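Side-chain contacts in NUDIX hydrolase (Nitrosomonas europaea, PDB 2B0V), which probably hydrolyses nucleoside di- and triphosphates, and perhaps thiamine diphosphate, with magnesium as cofactor, as a monomeric Nudix hydrolase of the NudJ subfamily: residues A78-G81 with T82-R86; V93-D97 with P98-L102; W111-I114 with D115-R118. All blocks are in the same frame, centred on the assembly; numbering follows the deposited sequence. Where two conformers were deposited one is given.

Contact 1. Residues A78-G81 with T82-R86; sequences ASNG and TTYLR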
ATOM      1  N   ALA A  78       9.944   3.341 -15.418  1.00 34.08           N
ATOM      2  CA  ALA A  78      10.789   3.883 -16.495  1.00 35.33           C
ATOM      3  C   ALA A  78      11.267   5.325 -16.229  1.00 35.88           C
ATOM      4  O   ALA A  78      12.389   5.699 -16.602  1.00 36.16           O
ATOM      5  CB  ALA A  78      10.063   3.793 -17.837  1.00 35.71           C
ATOM      6  N   SER A  79      10.422   6.117 -15.573  1.00 36.32           N
ATOM      7  CA  SER A  79      10.713   7.533 -15.315  1.00 36.51           C
ATOM      8  C   SER A  79      11.888   7.743 -14.342  1.00 36.35           C
ATOM      9  O   SER A  79      12.644   8.725 -14.460  1.00 36.50           O
ATOM     10  CB  SER A  79       9.459   8.253 -14.803  1.00 36.67           C
ATOM     11  OG  SER A  79       9.034   7.715 -13.554  1.00 37.41           O
ATOM     12  N   ASN A  80      12.044   6.827 -13.388  1.00 35.62           N
ATOM     13  CA  ASN A  80      13.143   6.914 -12.430  1.00 34.63           C
ATOM     14  C   ASN A  80      14.130   5.744 -12.475  1.00 33.71           C
ATOM     15  O   ASN A  80      15.041   5.664 -11.636  1.00 33.53           O
ATOM     16  CB  ASN A  80      12.614   7.163 -11.008  1.00 34.80           C
ATOM     17  CG  ASN A  80      12.098   5.894 -10.331  1.00 36.47           C
ATOM     18  OD1 ASN A  80      12.126   4.801 -10.911  1.00 36.29           O
ATOM     19  ND2 ASN A  80      11.623   6.040  -9.089  1.00 35.93           N
ATOM     20  N   GLY A  81      13.947   4.845 -13.453  1.00 32.35           N
ATOM     21  CA  GLY A  81      14.884   3.741 -13.698  1.00 30.95           C
ATOM     22  C   GLY A  81      14.969   2.711 -12.590  1.00 29.59           C
ATOM     23  O   GLY A  81      15.786   1.792 -12.641  1.00 29.47           O
ATOM     24  N   THR A  82      14.095   2.846 -11.594  1.00 28.72           N
ATOM     25  CA  THR A  82      14.190   2.041 -10.382  1.00 27.60           C
ATOM     26  C   THR A  82      13.296   0.794 -10.431  1.00 25.76           C
ATOM     27  O   THR A  82      12.115   0.889 -10.783  1.00 25.29           O
ATOM     28  CB  THR A  82      13.823   2.865  -9.139  1.00 28.09           C
ATOM     29  OG1 THR A  82      14.642   4.046  -9.086  1.00 30.70           O
ATOM     30  CG2 THR A  82      14.008   2.025  -7.865  1.00 28.20           C
ATOM     31  N   THR A  83      13.882  -0.351 -10.084  1.00 24.17           N
ATOM     32  CA  THR A  83      13.141  -1.626 -10.019  1.00 22.80           C
ATOM     33  C   THR A  83      12.620  -1.862  -8.611  1.00 21.03           C
ATOM     34  O   THR A  83      13.316  -1.662  -7.621  1.00 20.85           O
ATOM     35  CB  THR A  83      13.995  -2.834 -10.498  1.00 23.12           C
ATOM     36  OG1 THR A  83      14.416  -2.575 -11.841  1.00 25.11           O
ATOM     37  CG2 THR A  83      13.179  -4.123 -10.521  1.00 24.36           C
ATOM     38  N   TYR A  84      11.376  -2.306  -8.543  1.00 19.26           N
ATOM     39  CA  TYR A  84      10.706  -2.482  -7.276  1.00 17.72           C
ATOM     40  C   TYR A  84      10.172  -3.896  -7.174  1.00 16.09           C
ATOM     41  O   TYR A  84       9.844  -4.509  -8.194  1.00 15.27           O
ATOM     42  CB  TYR A  84       9.497  -1.537  -7.183  1.00 18.55           C
ATOM     43  CG  TYR A  84       9.853  -0.085  -7.142  1.00 21.09           C
ATOM     44  CD1 TYR A  84      10.185   0.539  -5.930  1.00 22.73           C
ATOM     45  CD2 TYR A  84       9.867   0.675  -8.312  1.00 24.25           C
ATOM     46  CE1 TYR A  84      10.524   1.911  -5.894  1.00 25.51           C
ATOM     47  CE2 TYR A  84      10.199   2.047  -8.284  1.00 25.99           C
ATOM     48  CZ  TYR A  84      10.521   2.641  -7.082  1.00 27.28           C
ATOM     49  OH  TYR A  84      10.853   3.980  -7.076  1.00 29.47           O
ATOM     50  N   LEU A  85      10.118  -4.380  -5.938  1.00 14.24           N
ATOM     51  CA  LEU A  85       9.423  -5.607  -5.621  0.60 14.20           C
ATOM     52  C   LEU A  85       8.393  -5.257  -4.534  1.00 14.16           C
ATOM     53  O   LEU A  85       8.757  -5.051  -3.361  1.00 14.66           O
ATOM     54  CB  LEU A  85      10.444  -6.648  -5.119  0.60 14.55           C
ATOM     55  CG  LEU A  85       9.929  -8.060  -4.966  0.60 14.74           C
ATOM     56  CD1 LEU A  85       9.436  -8.686  -6.288  0.60 14.48           C
ATOM     57  CD2 LEU A  85      11.076  -8.907  -4.369  0.60 13.99           C
ATOM     58  N   ARG A  86       7.115  -5.186  -4.942  1.00 13.96           N
ATOM     59  CA  ARG A  86       6.067  -4.692  -4.073  1.00 14.13           C
ATOM     60  C   ARG A  86       5.271  -5.847  -3.522  1.00 13.66           C
ATOM     61  O   ARG A  86       4.561  -6.530  -4.273  1.00 14.94           O
ATOM     62  CB  ARG A  86       5.095  -3.783  -4.840  1.00 14.98           C
ATOM     63  CG  ARG A  86       3.855  -3.366  -4.000  1.00 15.55           C
ATOM     64  CD  ARG A  86       2.796  -2.626  -4.900  1.00 19.83           C
ATOM     65  NE  ARG A  86       2.806  -1.184  -4.627  1.00 19.74           N
ATOM     66  CZ  ARG A  86       1.751  -0.370  -4.609  1.00 23.89           C
ATOM     67  NH1 ARG A  86       0.527  -0.795  -4.850  1.00 18.45           N
ATOM     68  NH2 ARG A  86       1.938   0.906  -4.294  1.00 25.13           N
TER
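The carboxamide of N80 works with both of its ends: N80 OD1 accepts from the backbone of T82, 2.9 Å from T82 N, while N80 ND2 gives a hydrogen to the phenol oxygen OH of Y84 at 3.0 Å. The first of these bonds reaches the amide oxygen from above the carbonyl plane. The second is straighter, 161° at the hydrogen, and the tyrosine oxygen lies nearly in the amide plane, so that the N-H points squarely at it. A third bond runs the same way as the first, T82 again the donor: its OG1 gives a hydrogen to the backbone O of N80, 3.0 Å away, with the donor again well above the carbonyl plane. N80 and T82 thus hold each other through side chain and backbone at once, across the single residue G81. With chi1 of 80°, CG of N80 sits between its own backbone N and carbonyl carbon, a setting that brings OD1 to the N-H of T82 and ND2 toward Y84. The bond from T82 N to N80 OD1 makes an Asx turn within the hairpin loop joining the antiparallel strands 62-77 and 82-96 of the Nudix sheet, and G81 carries the chain through a positive phi. Y84 arrives from the strand side: the amide and the ring come from opposite directions, their planes turned modestly apart, and ND2 lies at the ring's edge near its plane. Over one face of that ring stands the methyl CG2 of T82, displaced toward the rim. Farther out, the Y84 ring meets W75 of the partner strand and its side chain touches H41, while OG1 of T83 is hydrogen-bonded to OG1 of T76. At the far end of the segment the buried guanidinium of R86 is bonded to N36 and Q37.

Contact 2. Residues V93-D97 with P98-L102; sequences VVSFD and PDRKL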
ATOM      1  N   VAL A  93      -8.644  -2.522   8.891  1.00 15.97           N
ATOM      2  CA  VAL A  93      -8.240  -1.470   9.778  1.00 17.66           C
ATOM      3  C   VAL A  93      -9.014  -1.656  11.082  1.00 18.23           C
ATOM      4  O   VAL A  93     -10.204  -1.955  11.050  1.00 20.20           O
ATOM      5  CB  VAL A  93      -8.355  -0.057   9.140  1.00 18.82           C
ATOM      6  CG1 VAL A  93      -7.137   0.181   8.207  1.00 18.41           C
ATOM      7  CG2 VAL A  93      -9.695   0.158   8.458  1.00 19.22           C
ATOM      8  N   VAL A  94      -8.320  -1.512  12.209  1.00 17.15           N
ATOM      9  CA  VAL A  94      -8.892  -1.852  13.511  1.00 18.39           C
ATOM     10  C   VAL A  94      -8.847  -0.708  14.526  1.00 17.23           C
ATOM     11  O   VAL A  94      -9.306  -0.874  15.642  1.00 18.52           O
ATOM     12  CB  VAL A  94      -8.195  -3.072  14.121  1.00 18.55           C
ATOM     13  CG1 VAL A  94      -8.365  -4.292  13.234  1.00 21.47           C
ATOM     14  CG2 VAL A  94      -6.708  -2.782  14.380  1.00 18.72           C
ATOM     15  N   SER A  95      -8.244   0.425  14.161  1.00 16.43           N
ATOM     16  CA  SER A  95      -8.388   1.673  14.951  1.00 16.75           C
ATOM     17  C   SER A  95      -8.088   2.879  14.083  1.00 16.20           C
ATOM     18  O   SER A  95      -7.451   2.789  13.045  1.00 16.75           O
ATOM     19  CB  SER A  95      -7.405   1.692  16.135  1.00 17.27           C
ATOM     20  OG  SER A  95      -6.109   2.026  15.675  1.00 24.14           O
ATOM     21  N   PHE A  96      -8.589   4.025  14.522  1.00 15.37           N
ATOM     22  CA  PHE A  96      -8.289   5.277  13.843  1.00 16.06           C
ATOM     23  C   PHE A  96      -8.204   6.358  14.887  1.00 16.15           C
ATOM     24  O   PHE A  96      -9.041   6.424  15.776  1.00 18.11           O
ATOM     25  CB  PHE A  96      -9.402   5.627  12.864  1.00 15.55           C
ATOM     26  CG  PHE A  96      -9.246   7.000  12.246  1.00 14.19           C
ATOM     27  CD1 PHE A  96      -8.084   7.334  11.575  1.00 14.84           C
ATOM     28  CD2 PHE A  96     -10.253   7.942  12.356  1.00 16.60           C
ATOM     29  CE1 PHE A  96      -7.897   8.577  10.975  1.00 14.59           C
ATOM     30  CE2 PHE A  96     -10.080   9.225  11.778  1.00 16.50           C
ATOM     31  CZ  PHE A  96      -8.884   9.537  11.090  1.00 14.50           C
ATOM     32  N   ASP A  97      -7.199   7.207  14.778  1.00 17.61           N
ATOM     33  CA  ASP A  97      -7.107   8.378  15.626  1.00 18.87           C
ATOM     34  C   ASP A  97      -6.732   9.579  14.764  1.00 17.86           C
ATOM     35  O   ASP A  97      -5.638   9.644  14.204  1.00 18.04           O
ATOM     36  CB  ASP A  97      -6.115   8.163  16.780  1.00 20.56           C
ATOM     37  CG  ASP A  97      -5.968   9.390  17.717  1.00 23.11           C
ATOM     38  OD1 ASP A  97      -6.684  10.406  17.628  1.00 22.80           O
ATOM     39  OD2 ASP A  97      -5.117   9.295  18.638  1.00 31.25           O
ATOM     40  N   PRO A  98      -7.651  10.555  14.680  1.00 16.28           N
ATOM     41  CA  PRO A  98      -7.413  11.705  13.801  1.00 17.25           C
ATOM     42  C   PRO A  98      -6.211  12.562  14.175  1.00 17.76           C
ATOM     43  O   PRO A  98      -5.756  13.354  13.333  1.00 18.96           O
ATOM     44  CB  PRO A  98      -8.718  12.521  13.912  1.00 16.63           C
ATOM     45  CG  PRO A  98      -9.403  12.000  15.093  1.00 18.56           C
ATOM     46  CD  PRO A  98      -8.952  10.629  15.382  1.00 17.24           C
ATOM     47  N   ASP A  99      -5.697  12.408  15.391  1.00 18.86           N
ATOM     48  CA  ASP A  99      -4.548  13.233  15.828  1.00 20.99           C
ATOM     49  C   ASP A  99      -3.182  12.622  15.521  1.00 22.24           C
ATOM     50  O   ASP A  99      -2.152  13.315  15.627  1.00 23.42           O
ATOM     51  CB  ASP A  99      -4.655  13.588  17.297  1.00 21.79           C
ATOM     52  CG  ASP A  99      -5.800  14.533  17.560  1.00 24.66           C
ATOM     53  OD1 ASP A  99      -6.036  15.427  16.707  1.00 26.44           O
ATOM     54  OD2 ASP A  99      -6.457  14.335  18.569  1.00 30.09           O
ATOM     55  N   ARG A 100      -3.178  11.339  15.154  1.00 21.42           N
ATOM     56  CA  ARG A 100      -1.949  10.659  14.706  1.00 22.95           C
ATOM     57  C   ARG A 100      -1.372  11.438  13.531  1.00 22.97           C
ATOM     58  O   ARG A 100      -2.094  11.814  12.593  1.00 22.21           O
ATOM     59  CB  ARG A 100      -2.223   9.190  14.350  1.00 23.28           C
ATOM     60  CG  ARG A 100      -2.571   8.301  15.594  1.00 25.12           C
ATOM     61  CD  ARG A 100      -3.000   6.827  15.246  1.00 26.30           C
ATOM     62  NE  ARG A 100      -3.671   6.124  16.372  1.00 26.85           N
ATOM     63  CZ  ARG A 100      -4.509   5.076  16.256  1.00 23.58           C
ATOM     64  NH1 ARG A 100      -4.823   4.559  15.064  1.00 19.40           N
ATOM     65  NH2 ARG A 100      -5.056   4.541  17.354  1.00 22.35           N
ATOM     66  N   LYS A 101      -0.077  11.729  13.596  1.00 23.55           N
ATOM     67  CA  LYS A 101       0.574  12.490  12.540  0.50 23.23           C
ATOM     68  C   LYS A 101       0.760  11.624  11.299  1.00 22.43           C
ATOM     69  O   LYS A 101       1.201  10.474  11.397  1.00 22.73           O
ATOM     70  CB  LYS A 101       1.926  13.021  13.009  0.50 24.21           C
ATOM     71  CG  LYS A 101       2.177  14.459  12.588  0.50 25.33           C
ATOM     72  CD  LYS A 101       1.144  15.402  13.208  0.50 27.95           C
ATOM     73  CE  LYS A 101       1.429  15.698  14.674  0.50 30.28           C
ATOM     74  NZ  LYS A 101       0.242  16.273  15.376  0.50 31.67           N
ATOM     75  N   LEU A 102       0.398  12.181  10.152  1.00 21.23           N
ATOM     76  CA  LEU A 102       0.583  11.466   8.874  1.00 19.54           C
ATOM     77  C   LEU A 102       1.924  11.891   8.299  1.00 19.13           C
ATOM     78  O   LEU A 102       2.367  13.041   8.508  1.00 18.98           O
ATOM     79  CB  LEU A 102      -0.559  11.733   7.876  1.00 19.23           C
ATOM     80  CG  LEU A 102      -2.010  11.536   8.316  1.00 19.22           C
ATOM     81  CD1 LEU A 102      -2.980  11.581   7.137  1.00 20.45           C
ATOM     82  CD2 LEU A 102      -2.169  10.265   9.108  1.00 19.55           C
TER
HETATM   83  O   HOH W   1      -4.602  10.488  11.792  1.00 16.77           O
HETATM   84  O   HOH W   2      -4.716   6.752  19.744  1.00 47.87           O
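A type I beta turn from D97 to R100 takes the chain out of the end of strand 82-96, and the R100 side chain folds back along the strand residues before the turn. Its guanidinium meets S95 end-on: NH1 at 2.9 Å and NH2 at 3.2 Å both donate to S95 OG, which lies near the guanidinium plane. The arginine chain is extended from CG to NE, which carries the charged group back past D97, whose CB stands over one guanidinium face, 3.2 Å from R100 NE. The carboxylate of D97 lies well out of that plane and forms no salt bridge with it; a water instead joins D97 OD2 to R100 NH2. The turn is closed by R100 N to D97 O at 3.1 Å, and a second water spans D97 O and R100 O. With D97 CG anti to the backbone N (chi1 180°), D99 N gives its hydrogen to D97 OD1, 3.2 Å, nearly straight (170°) but from above the carboxylate plane, an Asx turn inside the beta turn. P98 N stands over one face of the F96 ring, toward its rim, and F96 CZ is 3.8 Å from P98 CA. S95 OG is also bonded to S63, and R100 NH1 to G61 O. With an alanine at R100 the turn would probably lose its tie to G61, and S95 OG would be left to S63. F96 stacks on H62, so strand end and turn are both tied to the start of strand 62-77 and the residue just before it.

Contact 3. Residues W111-I114 with D115-R118; sequences WFSI and DEIR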
ATOM      1  N   TRP A 111     -11.645   7.144   1.660  1.00 14.27           N
ATOM      2  CA  TRP A 111     -12.216   5.904   1.101  1.00 14.60           C
ATOM      3  C   TRP A 111     -12.779   6.152  -0.279  1.00 14.67           C
ATOM      4  O   TRP A 111     -13.597   7.084  -0.438  1.00 15.00           O
ATOM      5  CB  TRP A 111     -13.330   5.384   2.001  1.00 15.46           C
ATOM      6  CG  TRP A 111     -12.796   4.949   3.365  1.00 17.94           C
ATOM      7  CD1 TRP A 111     -12.627   5.734   4.484  1.00 18.49           C
ATOM      8  CD2 TRP A 111     -12.387   3.633   3.733  1.00 17.24           C
ATOM      9  NE1 TRP A 111     -12.129   4.978   5.523  1.00 19.08           N
ATOM     10  CE2 TRP A 111     -11.982   3.681   5.093  1.00 16.54           C
ATOM     11  CE3 TRP A 111     -12.318   2.410   3.043  1.00 17.26           C
ATOM     12  CZ2 TRP A 111     -11.466   2.536   5.763  1.00 15.56           C
ATOM     13  CZ3 TRP A 111     -11.843   1.287   3.719  1.00 17.27           C
ATOM     14  CH2 TRP A 111     -11.451   1.368   5.067  1.00 16.08           C
ATOM     15  N   PHE A 112     -12.359   5.335  -1.260  1.00 14.48           N
ATOM     16  CA  PHE A 112     -12.810   5.547  -2.645  1.00 15.22           C
ATOM     17  C   PHE A 112     -13.498   4.300  -3.205  1.00 15.85           C
ATOM     18  O   PHE A 112     -13.009   3.187  -3.029  1.00 16.17           O
ATOM     19  CB  PHE A 112     -11.606   5.854  -3.553  1.00 16.44           C
ATOM     20  CG  PHE A 112     -10.874   7.098  -3.216  1.00 15.96           C
ATOM     21  CD1 PHE A 112     -11.093   8.270  -3.973  1.00 15.76           C
ATOM     22  CD2 PHE A 112      -9.916   7.120  -2.168  1.00 15.52           C
ATOM     23  CE1 PHE A 112     -10.351   9.422  -3.678  1.00 15.86           C
ATOM     24  CE2 PHE A 112      -9.193   8.266  -1.888  1.00 17.14           C
ATOM     25  CZ  PHE A 112      -9.421   9.424  -2.628  1.00 17.67           C
ATOM     26  N   SER A 113     -14.579   4.499  -3.949  1.00 16.26           N
ATOM     27  CA  SER A 113     -15.247   3.400  -4.655  1.00 17.89           C
ATOM     28  C   SER A 113     -14.467   3.025  -5.921  1.00 17.64           C
ATOM     29  O   SER A 113     -13.663   3.817  -6.423  1.00 16.74           O
ATOM     30  CB  SER A 113     -16.647   3.861  -5.076  1.00 18.50           C
ATOM     31  OG  SER A 113     -16.525   4.894  -6.050  1.00 21.52           O
ATOM     32  N   ILE A 114     -14.730   1.839  -6.475  1.00 18.15           N
ATOM     33  CA  ILE A 114     -14.025   1.442  -7.694  1.00 18.59           C
ATOM     34  C   ILE A 114     -14.239   2.470  -8.823  1.00 18.14           C
ATOM     35  O   ILE A 114     -13.308   2.769  -9.587  1.00 17.32           O
ATOM     36  CB  ILE A 114     -14.412   0.012  -8.148  1.00 19.62           C
ATOM     37  CG1 ILE A 114     -13.436  -0.473  -9.217  1.00 21.85           C
ATOM     38  CG2 ILE A 114     -15.869  -0.063  -8.632  1.00 20.86           C
ATOM     39  CD1 ILE A 114     -12.030  -0.532  -8.738  1.00 23.52           C
ATOM     40  N   ASP A 115     -15.457   3.010  -8.941  1.00 18.22           N
ATOM     41  CA  ASP A 115     -15.721   3.977 -10.013  1.00 18.88           C
ATOM     42  C   ASP A 115     -14.811   5.196  -9.886  1.00 18.26           C
ATOM     43  O   ASP A 115     -14.262   5.674 -10.886  1.00 19.05           O
ATOM     44  CB  ASP A 115     -17.197   4.396 -10.054  1.00 19.70           C
ATOM     45  CG  ASP A 115     -18.063   3.345 -10.718  1.00 23.95           C
ATOM     46  OD1 ASP A 115     -17.570   2.206 -10.918  1.00 29.52           O
ATOM     47  OD2 ASP A 115     -19.226   3.640 -11.052  1.00 27.70           O
ATOM     48  N   GLU A 116     -14.660   5.683  -8.654  1.00 15.75           N
ATOM     49  CA  GLU A 116     -13.848   6.865  -8.400  1.00 16.77           C
ATOM     50  C   GLU A 116     -12.380   6.583  -8.696  1.00 16.07           C
ATOM     51  O   GLU A 116     -11.658   7.423  -9.275  1.00 16.59           O
ATOM     52  CB  GLU A 116     -14.015   7.333  -6.945  1.00 16.68           C
ATOM     53  CG  GLU A 116     -15.452   7.877  -6.625  1.00 19.77           C
ATOM     54  CD  GLU A 116     -15.823   8.015  -5.098  1.00 25.20           C
ATOM     55  OE1 GLU A 116     -15.257   7.387  -4.161  1.00 21.23           O
ATOM     56  OE2 GLU A 116     -16.760   8.800  -4.805  1.00 28.73           O
ATOM     57  N   ILE A 117     -11.929   5.401  -8.273  1.00 15.26           N
ATOM     58  CA  ILE A 117     -10.536   5.017  -8.509  1.00 14.73           C
ATOM     59  C   ILE A 117     -10.270   4.934 -10.013  1.00 14.73           C
ATOM     60  O   ILE A 117      -9.289   5.501 -10.525  1.00 15.22           O
ATOM     61  CB  ILE A 117     -10.225   3.666  -7.810  1.00 14.90           C
ATOM     62  CG1 ILE A 117     -10.337   3.835  -6.288  1.00 15.31           C
ATOM     63  CG2 ILE A 117      -8.815   3.171  -8.135  1.00 15.57           C
ATOM     64  CD1 ILE A 117     -10.444   2.484  -5.531  1.00 17.63           C
ATOM     65  N   ARG A 118     -11.166   4.274 -10.754  1.00 14.73           N
ATOM     66  CA  ARG A 118     -10.982   4.162 -12.209  1.00 16.36           C
ATOM     67  C   ARG A 118     -10.963   5.526 -12.882  1.00 16.36           C
ATOM     68  O   ARG A 118     -10.145   5.752 -13.766  1.00 16.70           O
ATOM     69  CB  ARG A 118     -12.029   3.252 -12.864  1.00 16.64           C
ATOM     70  CG  ARG A 118     -11.948   1.811 -12.472  1.00 21.04           C
ATOM     71  CD  ARG A 118     -13.030   0.994 -13.196  1.00 27.53           C
ATOM     72  NE  ARG A 118     -13.053  -0.402 -12.765  1.00 30.42           N
ATOM     73  CZ  ARG A 118     -14.156  -1.123 -12.542  1.00 32.22           C
ATOM     74  NH1 ARG A 118     -15.376  -0.606 -12.697  1.00 33.30           N
ATOM     75  NH2 ARG A 118     -14.033  -2.387 -12.151  1.00 34.64           N
TER
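S113 and E116 exchange bonds at the start of helix 114-119: E116 N donates to S113 OG, 3.3 Å away, and S113 N donates to E116 OE1 at 3.0 Å (167°). The carboxylate oxygen is met on its anti side, somewhat out of plane. With chi1 of 66°, OG of S113 is set between the backbone N and carbonyl carbon, turned toward the first turn of the helix; the E116 chain, extended beyond CG, reaches back past it. This reciprocal pair is a capping box, with S113 as N-cap, at the passage from strand 106-113 into the helix. Backbone bonds from I117 N to S113 O, 3.0 Å, and from R118 N to I114 O, 2.9 Å, continue the helix. R118, one turn on from I114, lays its guanidinium face against I114 CG1, which stands over its centre, 3.5 Å from R118 CZ, and a long salt bridge links D115 OD1 to R118 NH1, 4.0 Å. On the inner side CB of F112 packs on CG1 of I117, 3.6 Å apart. Both of these side chains touch L23 of strand 20-26, and I114 and I117 reach I133 of helix 128-137.

From the N terminus the three contacts come in series, none nested in or crossing another, and each is local. Contact 1 closes the hairpin loop between strands 62-77 and 82-96. Strand 82-96 then runs through the sheet to contact 2, whose centre is about 30 Å from that of contact 1 on the opposite side of the chain's centre; there the chain turns into the loop before strand 106-113. Contact 3 joins the end of that strand to helix 114-119. Contacts 2 and 3 meet through V93 CG2 and W111 CH2, 4.0 Å apart, whereas contact 1 touches neither. Strand 62-77 borders both contact 1 and contact 2, and contact 3 faces strand 20-26 and helix 128-137.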